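Local coordinates for esterase family protein (Staphylococcus aureus, PDB 7L0A), which probably hydrolyses S-formylglutathione to formate and glutathione, acting as a serine esterase of the alpha/beta-hydrolase type, at residues Y99-L104 and K137-Q142; G127-Y133 and V150-V155; A154-N160 and D218-F222; G210-Y216 and D237-H242. All coordinates share one frame; numbering follows the deposited sequence.

Interaction 1: residues Y99-L104 and K137-Q142; sequences YYDYIL and KFALTQ
Where Tyr100 and Phe138 face each other, their CA atoms are 7.9 Å apart, and the axes of helices 99-104 and 137-141 pass 11.9 Å from one another at a signed crossing angle of -79°. So wide and steep a crossing has to be bridged by long side chains, and aromatic residues do it. Phe138 is a knob seated in a hole made by Tyr99, Tyr100, Ile103 and Leu104. Its CZ presses on the branched CB of Ile103 (3.3 Å), while CE1 lies 3.5 Å from Tyr100 CD1. The Phe138 and Tyr100 rings are nearly parallel but slid so far apart that they barely overlap, whereas the Tyr99 ring is inclined obliquely to Phe138. These three rings form an aromatic cluster in an alpha/beta-hydrolase fold, and Leu53 of the central strand 49-53 touches Tyr99, Ile103 and Phe138 from the sheet. With its CG anti to the backbone N (chi1 178°), Tyr100 extends across the gap until its hydroxyl accepts a hydrogen bond from Gln142 NE2 (2.7 Å, 160° at the hydrogen). The oxygen lies in the plane of the Gln142 amide. Gln142 OE1 is bound by Lys145, which fixes the other end of that amide. Thr141 OG1 meets the edge of the Tyr100 ring at CE1 and bonds back to Lys137 O. Leu104 CD1 lies over the rim of one face of the same ring, 3.6 Å above its plane.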
loop_
_atom_site.group_PDB
_atom_site.type_symbol
_atom_site.label_atom_id
_atom_site.label_comp_id
_atom_site.label_asym_id
_atom_site.label_seq_id
_atom_site.Cartn_x
_atom_site.Cartn_y
_atom_site.Cartn_z
ATOM N N TYR B 99 19.441 4.851 9.281
ATOM C CA TYR B 99 19.210 4.297 7.945
ATOM C C TYR B 99 19.176 2.781 7.909
ATOM O O TYR B 99 18.243 2.192 7.340
ATOM C CB TYR B 99 20.329 4.836 7.008
ATOM C CG TYR B 99 20.340 4.253 5.612
ATOM C CD1 TYR B 99 19.432 4.685 4.677
ATOM C CD2 TYR B 99 21.261 3.307 5.235
ATOM C CE1 TYR B 99 19.400 4.155 3.405
ATOM C CE2 TYR B 99 21.241 2.754 3.961
ATOM C CZ TYR B 99 20.320 3.213 3.041
ATOM O OH TYR B 99 20.306 2.690 1.759
ATOM N N TYR B 100 20.198 2.139 8.479
ATOM C CA TYR B 100 20.277 0.681 8.495
ATOM C C TYR B 100 19.021 0.074 9.109
ATOM O O TYR B 100 18.368 -0.785 8.500
ATOM C CB TYR B 100 21.519 0.243 9.272
ATOM C CG TYR B 100 21.728 -1.224 9.418
ATOM C CD1 TYR B 100 22.346 -1.972 8.417
ATOM C CD2 TYR B 100 21.342 -1.867 10.570
ATOM C CE1 TYR B 100 22.568 -3.341 8.596
ATOM C CE2 TYR B 100 21.526 -3.226 10.732
ATOM C CZ TYR B 100 22.138 -3.951 9.736
ATOM O OH TYR B 100 22.332 -5.303 9.916
ATOM N N ASP B 101 18.630 0.559 10.297
ATOM C CA ASP B 101 17.488 -0.002 10.998
ATOM C C ASP B 101 16.201 0.287 10.241
ATOM O O ASP B 101 15.277 -0.539 10.228
ATOM C CB ASP B 101 17.431 0.575 12.396
ATOM C CG ASP B 101 18.802 0.521 13.081
ATOM O OD1 ASP B 101 19.156 -0.592 13.547
ATOM O OD2 ASP B 101 19.534 1.552 13.094
ATOM N N TYR B 102 16.123 1.474 9.650
ATOM C CA TYR B 102 14.919 1.890 8.941
ATOM C C TYR B 102 14.673 1.037 7.703
ATOM O O TYR B 102 13.537 0.601 7.461
ATOM C CB TYR B 102 15.032 3.370 8.575
ATOM C CG TYR B 102 14.018 3.867 7.588
ATOM C CD1 TYR B 102 12.653 3.808 7.851
ATOM C CD2 TYR B 102 14.426 4.345 6.344
ATOM C CE1 TYR B 102 11.732 4.270 6.915
ATOM C CE2 TYR B 102 13.508 4.785 5.404
ATOM C CZ TYR B 102 12.178 4.737 5.709
ATOM O OH TYR B 102 11.251 5.190 4.768
ATOM N N ILE B 103 15.708 0.805 6.890
ATOM C CA ILE B 103 15.502 -0.022 5.714
ATOM C C ILE B 103 15.080 -1.437 6.124
ATOM O O ILE B 103 14.220 -2.053 5.476
ATOM C CB ILE B 103 16.749 -0.035 4.810
ATOM C CG1 ILE B 103 17.028 1.352 4.235
ATOM C CG2 ILE B 103 16.529 -0.989 3.618
ATOM C CD1 ILE B 103 15.877 1.951 3.480
ATOM N N LEU B 104 15.607 -1.947 7.236
ATOM C CA LEU B 104 15.203 -3.276 7.688
ATOM C C LEU B 104 13.769 -3.261 8.210
ATOM O O LEU B 104 13.047 -4.250 8.066
ATOM C CB LEU B 104 16.185 -3.802 8.727
ATOM C CG LEU B 104 17.549 -4.117 8.120
ATOM C CD1 LEU B 104 18.506 -4.515 9.224
ATOM C CD2 LEU B 104 17.497 -5.220 7.083
ATOM N N LYS B 137 26.261 -2.192 1.881
ATOM C CA LYS B 137 26.240 -2.425 3.335
ATOM C C LYS B 137 25.264 -3.554 3.694
ATOM O O LYS B 137 25.583 -4.416 4.516
ATOM C CB LYS B 137 25.879 -1.140 4.076
ATOM C CG LYS B 137 25.708 -1.350 5.562
ATOM C CD LYS B 137 25.897 -0.083 6.377
ATOM C CE LYS B 137 25.868 -0.428 7.881
ATOM N NZ LYS B 137 26.398 0.655 8.755
ATOM N N PHE B 138 24.074 -3.577 3.087
ATOM C CA PHE B 138 23.122 -4.652 3.359
ATOM C C PHE B 138 23.605 -5.978 2.794
ATOM O O PHE B 138 23.398 -7.021 3.417
ATOM C CB PHE B 138 21.720 -4.289 2.823
ATOM C CG PHE B 138 21.064 -3.171 3.596
ATOM C CD1 PHE B 138 20.744 -3.323 4.936
ATOM C CD2 PHE B 138 20.791 -1.970 2.978
ATOM C CE1 PHE B 138 20.172 -2.281 5.641
ATOM C CE2 PHE B 138 20.206 -0.914 3.670
ATOM C CZ PHE B 138 19.918 -1.074 5.009
ATOM N N ALA B 139 24.269 -5.964 1.637
ATOM C CA ALA B 139 24.832 -7.200 1.104
ATOM C C ALA B 139 25.839 -7.834 2.056
ATOM O O ALA B 139 25.916 -9.069 2.125
ATOM C CB ALA B 139 25.510 -6.946 -0.242
ATOM N N LEU B 140 26.601 -7.022 2.779
ATOM C CA LEU B 140 27.669 -7.522 3.624
ATOM C C LEU B 140 27.275 -7.690 5.085
ATOM O O LEU B 140 28.075 -8.239 5.843
ATOM C CB LEU B 140 28.888 -6.592 3.538
ATOM C CG LEU B 140 29.520 -6.406 2.154
ATOM C CD1 LEU B 140 30.537 -5.287 2.078
ATOM C CD2 LEU B 140 30.183 -7.712 1.680
ATOM N N THR B 141 26.087 -7.244 5.487
ATOM C CA THR B 141 25.576 -7.435 6.848
ATOM C C THR B 141 24.284 -8.240 6.921
ATOM O O THR B 141 23.973 -8.782 7.992
ATOM C CB THR B 141 25.347 -6.077 7.533
ATOM O OG1 THR B 141 24.357 -5.340 6.789
ATOM C CG2 THR B 141 26.661 -5.283 7.615
ATOM N N GLN B 142 23.512 -8.301 5.838
ATOM C CA GLN B 142 22.265 -9.044 5.739
ATOM C C GLN B 142 22.312 -10.018 4.561
ATOM O O GLN B 142 21.320 -10.180 3.828
ATOM C CB GLN B 142 21.098 -8.071 5.598
ATOM C CG GLN B 142 20.944 -7.134 6.785
ATOM C CD GLN B 142 20.321 -7.814 7.989
ATOM O OE1 GLN B 142 19.475 -8.705 7.847
ATOM N NE2 GLN B 142 20.704 -7.375 9.174
#

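Interaction 2: residues G127-Y133 and V150-V155; sequences GHSMGGY and VPLSAV
Gly127 and Leu152 are joined by the hydrogen bond Leu152 N to Gly127 O (2.8 Å), part of the parallel pairing between strands 123-128 and 148-152. Gly127 N to Val150 O is longer, at 3.3 Å. Beyond the strands the backbones stay close: Ser129 N donates to Leu152 O (3.0 Å), and His128 CA lies against that same oxygen, which thus receives a regular bond and a CA-H...O contact. This is the tight part, and glycine is the residue that fits it. Gly127 and Gly132 carry no side chain, and the backbones close up on them: the methyl CB of Ala154 lies 3.7 Å from Gly132 C. Farther along, the fit relaxes. Val155 N reaches Ser129 O by a weak bond of 3.4 Å; that oxygen also accepts from Gly132 N and Tyr133 N in the first helical turn. Val155 packs with both methyls: CG1 meets Met130 SD at 4.1 Å, and CG2 lies beside Ser129. Val155 O is buried at the edge of the Tyr133 ring without a polar partner. Tyr133 is the partly exposed residue here, its hydroxyl held by His186. Ser129 has the backbone angles phi 59° and psi -118°, a strained conformation with positive phi in the sharp turn between strand and helix that marks the nucleophile elbow (Gly-X-Ser-X-Gly) and presents the predicted nucleophile of alpha/beta-hydrolases.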
loop_
_atom_site.group_PDB
_atom_site.type_symbol
_atom_site.label_atom_id
_atom_site.label_comp_id
_atom_site.label_asym_id
_atom_site.label_seq_id
_atom_site.Cartn_x
_atom_site.Cartn_y
_atom_site.Cartn_z
ATOM N N GLY B 127 20.462 -0.149 -5.613
ATOM C CA GLY B 127 20.367 1.281 -5.403
ATOM C C GLY B 127 21.553 1.997 -5.980
ATOM O O GLY B 127 22.590 1.389 -6.277
ATOM N N HIS B 128 21.415 3.304 -6.112
ATOM C CA HIS B 128 22.491 4.107 -6.688
ATOM C C HIS B 128 23.020 5.164 -5.730
ATOM O O HIS B 128 22.300 5.724 -4.891
ATOM C CB HIS B 128 22.013 4.781 -7.983
ATOM C CG HIS B 128 20.967 5.835 -7.784
ATOM N ND1 HIS B 128 19.612 5.554 -7.836
ATOM C CD2 HIS B 128 21.063 7.171 -7.574
ATOM C CE1 HIS B 128 18.933 6.670 -7.646
ATOM N NE2 HIS B 128 19.786 7.663 -7.503
ATOM N N SER B 129 24.321 5.463 -5.890
ATOM C CA SER B 129 25.039 6.506 -5.154
ATOM C C SER B 129 24.956 6.192 -3.662
ATOM O O SER B 129 25.489 5.144 -3.245
ATOM C CB SER B 129 24.549 7.893 -5.582
ATOM O OG SER B 129 25.574 8.825 -5.319
ATOM N N MET B 130 24.358 7.032 -2.815
ATOM C CA MET B 130 24.236 6.601 -1.420
ATOM C C MET B 130 23.374 5.366 -1.274
ATOM O O MET B 130 23.540 4.606 -0.310
ATOM C CB MET B 130 23.710 7.715 -0.518
ATOM C CG MET B 130 24.780 8.724 -0.167
ATOM S SD MET B 130 26.229 8.068 0.665
ATOM C CE MET B 130 25.500 7.236 2.075
ATOM N N GLY B 131 22.394 5.166 -2.170
ATOM C CA GLY B 131 21.676 3.917 -2.203
ATOM C C GLY B 131 22.523 2.735 -2.632
ATOM O O GLY B 131 22.151 1.591 -2.370
ATOM N N GLY B 132 23.635 2.988 -3.321
ATOM C CA GLY B 132 24.552 1.920 -3.657
ATOM C C GLY B 132 25.442 1.581 -2.473
ATOM O O GLY B 132 25.782 0.424 -2.256
ATOM N N TYR B 133 25.822 2.615 -1.711
ATOM C CA TYR B 133 26.436 2.396 -0.390
ATOM C C TYR B 133 25.513 1.571 0.501
ATOM O O TYR B 133 25.930 0.559 1.085
ATOM C CB TYR B 133 26.744 3.743 0.251
ATOM C CG TYR B 133 27.163 3.719 1.701
ATOM C CD1 TYR B 133 26.231 3.764 2.715
ATOM C CD2 TYR B 133 28.487 3.678 2.043
ATOM C CE1 TYR B 133 26.588 3.765 4.043
ATOM C CE2 TYR B 133 28.861 3.668 3.368
ATOM C CZ TYR B 133 27.901 3.702 4.350
ATOM O OH TYR B 133 28.287 3.681 5.678
ATOM N N VAL B 150 22.719 -5.276 -6.254
ATOM C CA VAL B 150 23.149 -4.511 -7.414
ATOM C C VAL B 150 23.466 -3.074 -7.004
ATOM O O VAL B 150 22.609 -2.174 -7.044
ATOM C CB VAL B 150 22.073 -4.517 -8.517
ATOM C CG1 VAL B 150 22.574 -3.779 -9.740
ATOM C CG2 VAL B 150 21.670 -5.938 -8.893
ATOM N N PRO B 151 24.710 -2.790 -6.622
ATOM C CA PRO B 151 25.122 -1.394 -6.406
ATOM C C PRO B 151 25.357 -0.684 -7.733
ATOM O O PRO B 151 26.113 -1.170 -8.578
ATOM C CB PRO B 151 26.441 -1.520 -5.607
ATOM C CG PRO B 151 26.487 -2.922 -5.149
ATOM C CD PRO B 151 25.737 -3.741 -6.170
ATOM N N LEU B 152 24.721 0.466 -7.895
ATOM C CA LEU B 152 24.799 1.292 -9.095
ATOM C C LEU B 152 25.525 2.580 -8.738
ATOM O O LEU B 152 25.093 3.302 -7.834
ATOM C CB LEU B 152 23.400 1.621 -9.619
ATOM C CG LEU B 152 22.482 0.459 -9.979
ATOM C CD1 LEU B 152 21.135 1.069 -10.409
ATOM C CD2 LEU B 152 23.058 -0.385 -11.057
ATOM N N SER B 153 26.578 2.906 -9.474
ATOM C CA SER B 153 27.277 4.174 -9.293
ATOM C C SER B 153 27.503 4.463 -7.811
ATOM O O SER B 153 27.248 5.581 -7.330
ATOM C CB SER B 153 26.485 5.317 -9.932
ATOM O OG SER B 153 26.071 4.956 -11.245
ATOM N N ALA B 154 28.003 3.441 -7.099
ATOM C CA ALA B 154 27.938 3.438 -5.646
ATOM C C ALA B 154 29.087 4.217 -5.007
ATOM O O ALA B 154 30.174 4.373 -5.567
ATOM C CB ALA B 154 27.937 2.004 -5.108
ATOM N N VAL B 155 28.780 4.739 -3.824
ATOM C CA VAL B 155 29.738 5.307 -2.871
ATOM C C VAL B 155 30.346 4.170 -2.056
ATOM O O VAL B 155 29.652 3.508 -1.277
ATOM C CB VAL B 155 29.012 6.317 -1.973
ATOM C CG1 VAL B 155 29.855 6.744 -0.783
ATOM C CG2 VAL B 155 28.561 7.548 -2.768
#

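Interaction 3: residues A154-N160 and D218-F222; sequences AVFEAQN and DNLDF
Phe156 and Phe222 lie flat on each other in an offset stack, their centroids 3.9 Å apart and planes only 3° from parallel. The stack fastens the loop that follows strand 148-152 to helix 216-228 of the alpha/beta-hydrolase fold. Phe222 carries CG anti to the backbone N (chi1 -171°), which lays its ring on that of Phe156. Phe222 CD2 sits over the centre of the Phe156 ring, Phe222 CB adds a CH-pi contact to the same face, and the methyl of Ala154 lies over the rim of the opposite face. A flat, apolar ring suits a place between a second ring and a methyl. Beside the stack, Asn219 OD1 meets the edge of the Phe156 ring, and ND2 donates to Ala154 O (3.0 Å) in the carbonyl plane, on a lone pair. Asn219 ND2 also bonds to Leu215 O, so one amide ties loop and helix together. A water links Asn219 OD1 to Ala154 N. Farther out, Asn160 OD1 receives weak bonds from the backbone N of Phe156 and Glu157, holding the loop turn. Glu157 OE2 comes within 3.1 Å of Asp218 OD1, two acceptors whose closeness would probably raise the proton affinity of one carboxylate. Asn160 ND2 meets Asp218 OD2 at 2.8 Å, from above the carboxylate plane.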
loop_
_atom_site.group_PDB
_atom_site.type_symbol
_atom_site.label_atom_id
_atom_site.label_comp_id
_atom_site.label_asym_id
_atom_site.label_seq_id
_atom_site.Cartn_x
_atom_site.Cartn_y
_atom_site.Cartn_z
ATOM N N ALA B 154 28.003 3.441 -7.099
ATOM C CA ALA B 154 27.938 3.438 -5.646
ATOM C C ALA B 154 29.087 4.217 -5.007
ATOM O O ALA B 154 30.174 4.373 -5.567
ATOM C CB ALA B 154 27.937 2.004 -5.108
ATOM N N VAL B 155 28.780 4.739 -3.824
ATOM C CA VAL B 155 29.738 5.307 -2.871
ATOM C C VAL B 155 30.346 4.170 -2.056
ATOM O O VAL B 155 29.652 3.508 -1.277
ATOM C CB VAL B 155 29.012 6.317 -1.973
ATOM C CG1 VAL B 155 29.855 6.744 -0.783
ATOM C CG2 VAL B 155 28.561 7.548 -2.768
ATOM N N PHE B 156 31.641 3.915 -2.260
ATOM C CA PHE B 156 32.350 2.845 -1.564
ATOM C C PHE B 156 33.380 3.337 -0.556
ATOM O O PHE B 156 33.927 2.515 0.220
ATOM C CB PHE B 156 33.080 1.918 -2.562
ATOM C CG PHE B 156 32.167 1.077 -3.452
ATOM C CD1 PHE B 156 31.336 0.116 -2.912
ATOM C CD2 PHE B 156 32.195 1.236 -4.839
ATOM C CE1 PHE B 156 30.509 -0.667 -3.738
ATOM C CE2 PHE B 156 31.388 0.460 -5.653
ATOM C CZ PHE B 156 30.539 -0.481 -5.104
ATOM N N GLU B 157 33.723 4.620 -0.601
ATOM C CA GLU B 157 34.813 5.150 0.180
ATOM C C GLU B 157 34.363 6.338 1.005
ATOM O O GLU B 157 33.544 7.143 0.588
ATOM C CB GLU B 157 35.985 5.637 -0.697
ATOM C CG GLU B 157 36.385 4.705 -1.794
ATOM C CD GLU B 157 37.796 4.962 -2.251
ATOM O OE1 GLU B 157 38.456 5.853 -1.667
ATOM O OE2 GLU B 157 38.256 4.275 -3.188
ATOM N N ALA B 158 35.019 6.492 2.155
ATOM C CA ALA B 158 34.669 7.581 3.058
ATOM C C ALA B 158 34.836 8.951 2.405
ATOM O O ALA B 158 34.034 9.867 2.641
ATOM C CB ALA B 158 35.546 7.478 4.310
ATOM N N GLN B 159 35.890 9.137 1.615
ATOM C CA GLN B 159 36.056 10.484 1.099
ATOM C C GLN B 159 34.968 10.839 0.093
ATOM O O GLN B 159 34.648 12.024 -0.076
ATOM C CB GLN B 159 37.412 10.707 0.447
ATOM C CG GLN B 159 37.678 12.213 0.378
ATOM C CD GLN B 159 38.744 12.598 -0.612
ATOM O OE1 GLN B 159 39.557 11.765 -1.023
ATOM N NE2 GLN B 159 38.752 13.870 -1.009
ATOM N N ASN B 160 34.355 9.837 -0.547
ATOM C CA ASN B 160 33.247 10.140 -1.444
ATOM C C ASN B 160 32.155 10.936 -0.734
ATOM O O ASN B 160 31.381 11.658 -1.383
ATOM C CB ASN B 160 32.585 8.877 -1.998
ATOM C CG ASN B 160 33.479 8.045 -2.863
ATOM O OD1 ASN B 160 33.213 6.850 -3.027
ATOM N ND2 ASN B 160 34.486 8.655 -3.478
ATOM N N ASP B 218 36.696 5.106 -8.268
ATOM C CA ASP B 218 36.533 4.456 -6.964
ATOM C C ASP B 218 35.761 3.150 -7.101
ATOM O O ASP B 218 35.993 2.206 -6.343
ATOM C CB ASP B 218 35.869 5.425 -5.983
ATOM C CG ASP B 218 36.788 6.588 -5.596
ATOM O OD1 ASP B 218 38.009 6.368 -5.473
ATOM O OD2 ASP B 218 36.310 7.721 -5.414
ATOM N N ASN B 219 34.862 3.059 -8.079
ATOM C CA ASN B 219 34.219 1.786 -8.386
ATOM C C ASN B 219 35.237 0.758 -8.880
ATOM O O ASN B 219 35.204 -0.408 -8.479
ATOM C CB ASN B 219 33.115 2.017 -9.421
ATOM C CG ASN B 219 31.770 2.298 -8.795
ATOM O OD1 ASN B 219 30.817 1.576 -9.021
ATOM N ND2 ASN B 219 31.702 3.333 -7.983
ATOM N N LEU B 220 36.152 1.171 -9.776
ATOM C CA LEU B 220 37.174 0.244 -10.241
ATOM C C LEU B 220 38.058 -0.208 -9.089
ATOM O O LEU B 220 38.480 -1.368 -9.032
ATOM C CB LEU B 220 38.028 0.888 -11.330
ATOM C CG LEU B 220 37.285 1.209 -12.631
ATOM C CD1 LEU B 220 38.311 1.829 -13.607
ATOM C CD2 LEU B 220 36.613 0.012 -13.256
ATOM N N ASP B 221 38.395 0.710 -8.185
ATOM C CA ASP B 221 39.235 0.330 -7.051
ATOM C C ASP B 221 38.543 -0.724 -6.195
ATOM O O ASP B 221 39.181 -1.668 -5.701
ATOM C CB ASP B 221 39.557 1.554 -6.203
ATOM C CG ASP B 221 40.552 2.478 -6.867
ATOM O OD1 ASP B 221 41.164 2.086 -7.895
ATOM O OD2 ASP B 221 40.700 3.611 -6.362
ATOM N N PHE B 222 37.239 -0.569 -5.991
ATOM C CA PHE B 222 36.501 -1.514 -5.174
ATOM C C PHE B 222 36.477 -2.893 -5.818
ATOM O O PHE B 222 36.715 -3.902 -5.140
ATOM C CB PHE B 222 35.075 -1.017 -4.948
ATOM C CG PHE B 222 34.300 -1.818 -3.949
ATOM C CD1 PHE B 222 34.581 -1.707 -2.588
ATOM C CD2 PHE B 222 33.324 -2.715 -4.358
ATOM C CE1 PHE B 222 33.884 -2.463 -1.652
ATOM C CE2 PHE B 222 32.622 -3.452 -3.421
ATOM C CZ PHE B 222 32.905 -3.343 -2.073
HETATM O O HOH W 1 28.454 0.707 -8.052
#

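Interaction 4: residues G210-Y216 and D237-H242; sequences GKQDFLY and DGPGDH
Asp213 and His242 both carry CG anti to the backbone N (chi1 -159° and -162°), which swings the carboxylate and the imidazole toward each other across the two loops. They are the predicted acid and base of the Ser-His-Asp charge relay in this alpha/beta-hydrolase. His242 ND1 donates to Asp213 OD2 on its syn side (2.9 Å) and more weakly to OD1, with carboxylate and ring planes 75° apart. Asp213 OD1 also accepts from Leu215 N, on the anti side, a capping bond that holds the carboxylate in place ahead of helix 216-228, and a water donates to OD2. On the imidazole, Phe214 turns an edge to one face, its CE1 3.7 Å above the plane over the ring centre, and Leu215 CD1 touches His242 CE1. These apolar neighbours support the ring without competing for its nitrogens, and NE2 is close to Ser129. The backbones are laced beside the pair: Lys211 N donates to Gly238 O (2.8 Å) and Gln212 N to Gly240 O. Gln212, bent at its second torsion, returns OE1 to Gly240 N at 2.8 Å. Gly240 takes backbone angles that are the preserve of glycine. At the outer end the long Tyr216 side chain spans to Asp237, and Tyr216 OH donates to Asp237 OD2 at 2.6 Å, on the anti side of the carboxylate.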
loop_
_atom_site.group_PDB
_atom_site.type_symbol
_atom_site.label_atom_id
_atom_site.label_comp_id
_atom_site.label_asym_id
_atom_site.label_seq_id
_atom_site.Cartn_x
_atom_site.Cartn_y
_atom_site.Cartn_z
ATOM N N GLY B 210 28.718 4.069 -14.862
ATOM C CA GLY B 210 29.062 4.676 -16.128
ATOM C C GLY B 210 30.466 5.248 -16.109
ATOM O O GLY B 210 30.935 5.773 -15.101
ATOM N N LYS B 211 31.105 5.226 -17.280
ATOM C CA LYS B 211 32.509 5.613 -17.379
ATOM C C LYS B 211 32.752 7.101 -17.150
ATOM O O LYS B 211 33.886 7.485 -16.852
ATOM C CB LYS B 211 33.075 5.195 -18.737
ATOM C CG LYS B 211 33.177 3.686 -18.894
ATOM C CD LYS B 211 33.717 3.295 -20.258
ATOM C CE LYS B 211 33.993 1.802 -20.307
ATOM N NZ LYS B 211 34.565 1.400 -21.616
ATOM N N GLN B 212 31.730 7.946 -17.267
ATOM C CA GLN B 212 31.882 9.378 -17.032
ATOM C C GLN B 212 31.540 9.784 -15.598
ATOM O O GLN B 212 31.653 10.965 -15.260
ATOM C CB GLN B 212 31.020 10.157 -18.042
ATOM C CG GLN B 212 31.588 10.133 -19.471
ATOM C CD GLN B 212 31.393 8.805 -20.187
ATOM O OE1 GLN B 212 30.273 8.301 -20.302
ATOM N NE2 GLN B 212 32.489 8.241 -20.701
ATOM N N ASP B 213 31.107 8.851 -14.761
ATOM C CA ASP B 213 30.701 9.156 -13.395
ATOM C C ASP B 213 31.902 9.590 -12.565
ATOM O O ASP B 213 32.982 9.027 -12.689
ATOM C CB ASP B 213 30.062 7.905 -12.804
ATOM C CG ASP B 213 29.173 8.183 -11.645
ATOM O OD1 ASP B 213 29.656 8.721 -10.631
ATOM O OD2 ASP B 213 27.982 7.830 -11.721
ATOM N N PHE B 214 31.711 10.603 -11.710
ATOM C CA PHE B 214 32.805 11.023 -10.838
ATOM C C PHE B 214 33.236 9.922 -9.882
ATOM O O PHE B 214 34.352 9.998 -9.334
ATOM C CB PHE B 214 32.427 12.309 -10.086
ATOM C CG PHE B 214 31.444 12.132 -8.956
ATOM C CD1 PHE B 214 30.090 12.097 -9.200
ATOM C CD2 PHE B 214 31.878 12.062 -7.645
ATOM C CE1 PHE B 214 29.188 11.976 -8.164
ATOM C CE2 PHE B 214 30.981 11.935 -6.603
ATOM C CZ PHE B 214 29.644 11.891 -6.856
ATOM N N LEU B 215 32.413 8.892 -9.685
ATOM C CA LEU B 215 32.737 7.772 -8.808
ATOM C C LEU B 215 33.311 6.570 -9.550
ATOM O O LEU B 215 33.589 5.545 -8.920
ATOM C CB LEU B 215 31.492 7.339 -8.028
ATOM C CG LEU B 215 30.865 8.373 -7.089
ATOM C CD1 LEU B 215 29.585 7.894 -6.492
ATOM C CD2 LEU B 215 31.890 8.741 -5.992
ATOM N N TYR B 216 33.540 6.677 -10.856
ATOM C CA TYR B 216 33.916 5.511 -11.644
ATOM C C TYR B 216 35.236 4.909 -11.174
ATOM O O TYR B 216 35.352 3.686 -11.027
ATOM C CB TYR B 216 34.009 5.889 -13.124
ATOM C CG TYR B 216 34.413 4.765 -14.036
ATOM C CD1 TYR B 216 33.596 3.651 -14.207
ATOM C CD2 TYR B 216 35.577 4.835 -14.776
ATOM C CE1 TYR B 216 33.959 2.622 -15.069
ATOM C CE2 TYR B 216 35.936 3.813 -15.646
ATOM C CZ TYR B 216 35.144 2.706 -15.772
ATOM O OH TYR B 216 35.529 1.694 -16.642
ATOM N N ASP B 237 30.129 -1.786 -17.209
ATOM C CA ASP B 237 30.275 -0.360 -17.404
ATOM C C ASP B 237 29.976 -0.052 -18.856
ATOM O O ASP B 237 29.645 -0.932 -19.658
ATOM C CB ASP B 237 31.665 0.136 -16.973
ATOM C CG ASP B 237 32.801 -0.503 -17.757
ATOM O OD1 ASP B 237 32.524 -1.240 -18.728
ATOM O OD2 ASP B 237 33.972 -0.257 -17.384
ATOM N N GLY B 238 30.084 1.211 -19.186
ATOM C CA GLY B 238 29.710 1.690 -20.487
ATOM C C GLY B 238 29.618 3.189 -20.382
ATOM O O GLY B 238 29.879 3.780 -19.328
ATOM N N PRO B 239 29.263 3.842 -21.481
ATOM C CA PRO B 239 29.036 5.285 -21.417
ATOM C C PRO B 239 27.910 5.573 -20.437
ATOM O O PRO B 239 26.924 4.833 -20.349
ATOM C CB PRO B 239 28.674 5.649 -22.856
ATOM C CG PRO B 239 28.199 4.370 -23.447
ATOM C CD PRO B 239 28.981 3.284 -22.814
ATOM N N GLY B 240 28.052 6.640 -19.718
ATOM C CA GLY B 240 27.023 7.046 -18.774
ATOM C C GLY B 240 27.644 7.862 -17.661
ATOM O O GLY B 240 28.804 7.772 -17.311
ATOM N N ASP B 241 26.801 8.701 -17.070
ATOM C CA ASP B 241 27.188 9.613 -16.016
ATOM C C ASP B 241 26.308 9.350 -14.798
ATOM O O ASP B 241 25.547 8.382 -14.747
ATOM C CB ASP B 241 27.062 11.052 -16.517
ATOM C CG ASP B 241 28.095 11.967 -15.919
ATOM O OD1 ASP B 241 28.432 11.799 -14.731
ATOM O OD2 ASP B 241 28.567 12.874 -16.639
ATOM N N HIS B 242 26.418 10.244 -13.811
ATOM C CA HIS B 242 25.756 10.111 -12.516
ATOM C C HIS B 242 24.344 10.705 -12.587
ATOM O O HIS B 242 24.035 11.745 -12.016
ATOM C CB HIS B 242 26.616 10.797 -11.449
ATOM C CG HIS B 242 26.311 10.387 -10.050
ATOM N ND1 HIS B 242 26.933 9.321 -9.447
ATOM C CD2 HIS B 242 25.460 10.901 -9.132
ATOM C CE1 HIS B 242 26.471 9.193 -8.216
ATOM N NE2 HIS B 242 25.565 10.128 -8.006
HETATM O O HOH W 2 27.205 6.190 -13.418
HETATM O O HOH W 3 29.859 12.727 -12.679
#

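Along the chain, interactions 1 and 2 interleave and share helix 130-141; their centres are about 13 Å apart. Interaction 3 opens where interaction 2 ends, sharing Ala154 and Val155, with centres about 10 Å apart, and its segments alternate with those of interaction 4. Interactions 2 and 4 both sit at ends of strands of the one mixed sheet, with centres about 12 Å apart, and meet where Ser129 OG lies 3.0 Å from His242 NE2: the predicted triad is assembled from three separate loops. Leu215 packs against Val155 and Asn160, joining interactions 3 and 4. Interaction 1, its centre about 25 Å from that of interaction 4, packs helices 99-113 and 130-141 together on the other side of the chain's centre.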